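Local coordinates for glycine betaine/carnitine/choline ABC transporter (Staphylococcus aureus subsp. aureus Mu50, PDB 3O66), which probably binds glycine betaine, carnitine or choline as the extracellular substrate-binding component of an ABC importer, at residues N56-N60 with G61-I65. Numbering follows the deposited sequence.
Sequences NALIN and GDANI
Leu58 lies along the chain from Ala63 to Ile65 as that chain leaves the end of helix 51-60. Its CB is 4.1 Å from Ala63 O; CG comes to 3.7 Å from the same oxygen and also skirts the carbonyl carbon of Asn64. Beyond the fork, CD1 rests against Ala63 CB at 3.9 Å and reaches Ile65 O. A chi1 of -92°, well off the staggered value, swings the branch over this backbone. Leucine suits the place because its side chain also touches Val225 and Thr227 of strand 222-227, while the small methyl groups of Ala57 and Ala63 let the helix end sit close to Thr14 of strand 12-16. Leu58 CA points its hydrogen almost straight at Ala63 O, a CA-H...O contact of 3.4 Å.

The turn itself is a Schellman motif, centred on Gly61, whose positive phi (83°) is easily taken up by glycine, which has no side chain. Ala57 O accepts two bonds, from Asp62 N at 2.8 Å in its carbonyl plane and from Ala63 N at 3.3 Å from well above that plane. Gly61 N donates to Leu58 O, again from above the carbonyl, and a water that donates to both Leu58 O and Ala63 O links the helix end to the loop that leads into strand 65-70. This helix-to-strand passage belongs to the periplasmic-binding-protein fold, leading into strand 65-70 beside strand 12-16.

On the exposed side, Asp62 has CG beside its own backbone N (chi1 -61°), which carries OD2 to 3.7 Å from Asn60 CB; Asn60 and Asp62 are exposed, and their polar groups can face solvent there. The side chain of Asn64 is held from outside, OD1 by Lys12 N and ND2 by Asp10 O.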
loop_
_atom_site.group_PDB
_atom_site.type_symbol
_atom_site.label_atom_id
_atom_site.label_comp_id
_atom_site.label_asym_id
_atom_site.label_seq_id
_atom_site.Cartn_x
_atom_site.Cartn_y
_atom_site.Cartn_z
ATOM N N ASN A 56 -8.488 -11.137 -11.159
ATOM C CA ASN A 56 -9.050 -11.832 -12.291
ATOM C C ASN A 56 -7.958 -12.363 -13.210
ATOM O O ASN A 56 -8.080 -13.489 -13.708
ATOM C CB ASN A 56 -10.094 -10.970 -13.019
ATOM C CG ASN A 56 -11.368 -10.804 -12.207
ATOM O OD1 ASN A 56 -11.758 -11.705 -11.446
ATOM N ND2 ASN A 56 -12.049 -9.677 -12.390
ATOM N N ALA A 57 -6.887 -11.594 -13.407
ATOM C CA ALA A 57 -5.748 -12.109 -14.149
ATOM C C ALA A 57 -5.180 -13.422 -13.559
ATOM O O ALA A 57 -4.889 -14.354 -14.302
ATOM C CB ALA A 57 -4.635 -11.050 -14.274
ATOM N N LEU A 58 -4.979 -13.478 -12.243
ATOM C CA LEU A 58 -4.438 -14.700 -11.634
ATOM C C LEU A 58 -5.429 -15.853 -11.758
ATOM O O LEU A 58 -5.052 -16.990 -12.100
ATOM C CB LEU A 58 -4.017 -14.476 -10.159
ATOM C CG LEU A 58 -2.534 -14.078 -9.950
ATOM C CD1 LEU A 58 -2.165 -12.798 -10.707
ATOM C CD2 LEU A 58 -2.194 -13.899 -8.479
ATOM N N ILE A 59 -6.701 -15.541 -11.521
ATOM C CA ILE A 59 -7.740 -16.552 -11.556
ATOM C C ILE A 59 -7.885 -17.109 -12.982
ATOM O O ILE A 59 -8.115 -18.297 -13.170
ATOM C CB ILE A 59 -9.089 -15.985 -11.031
ATOM C CG1 ILE A 59 -9.046 -15.817 -9.502
ATOM C CG2 ILE A 59 -10.275 -16.851 -11.486
ATOM C CD1 ILE A 59 -8.604 -17.037 -8.700
ATOM N N ASN A 60 -7.713 -16.248 -13.982
ATOM C CA ASN A 60 -7.884 -16.656 -15.372
ATOM C C ASN A 60 -6.658 -17.243 -16.050
ATOM O O ASN A 60 -6.742 -17.698 -17.183
ATOM C CB ASN A 60 -8.486 -15.515 -16.203
ATOM C CG ASN A 60 -9.903 -15.217 -15.792
ATOM O OD1 ASN A 60 -10.642 -16.107 -15.360
ATOM N ND2 ASN A 60 -10.294 -13.992 -15.923
ATOM N N GLY A 61 -5.546 -17.273 -15.332
ATOM C CA GLY A 61 -4.294 -17.824 -15.857
ATOM C C GLY A 61 -3.521 -16.830 -16.705
ATOM O O GLY A 61 -2.565 -17.199 -17.385
ATOM N N ASP A 62 -3.929 -15.562 -16.657
ATOM C CA ASP A 62 -3.273 -14.503 -17.430
ATOM C C ASP A 62 -1.971 -14.010 -16.806
ATOM O O ASP A 62 -1.136 -13.364 -17.476
ATOM C CB ASP A 62 -4.216 -13.330 -17.594
ATOM C CG ASP A 62 -5.488 -13.693 -18.352
ATOM O OD1 ASP A 62 -5.474 -14.624 -19.203
ATOM O OD2 ASP A 62 -6.499 -13.033 -18.074
ATOM N N ALA A 63 -1.824 -14.280 -15.515
ATOM C CA ALA A 63 -0.603 -14.013 -14.770
ATOM C C ALA A 63 -0.567 -14.933 -13.587
ATOM O O ALA A 63 -1.594 -15.552 -13.235
ATOM C CB ALA A 63 -0.541 -12.540 -14.290
ATOM N N ASN A 64 0.602 -15.028 -12.948
ATOM C CA ASN A 64 0.700 -15.910 -11.794
ATOM C C ASN A 64 1.299 -15.303 -10.548
ATOM O O ASN A 64 1.424 -16.011 -9.540
ATOM C CB ASN A 64 1.390 -17.235 -12.157
ATOM C CG ASN A 64 2.641 -17.037 -13.008
ATOM O OD1 ASN A 64 3.180 -15.925 -13.109
ATOM N ND2 ASN A 64 3.091 -18.114 -13.647
ATOM N N ILE A 65 1.672 -14.013 -10.611
ATOM C CA ILE A 65 2.135 -13.242 -9.441
ATOM C C ILE A 65 1.445 -11.869 -9.507
ATOM O O ILE A 65 1.271 -11.350 -10.585
ATOM C CB ILE A 65 3.672 -13.023 -9.437
ATOM C CG1 ILE A 65 4.422 -14.355 -9.254
ATOM C CG2 ILE A 65 4.095 -11.986 -8.376
ATOM C CD1 ILE A 65 5.962 -14.221 -9.401
HETATM O O HOH W 1 -2.534 -18.028 -13.063
#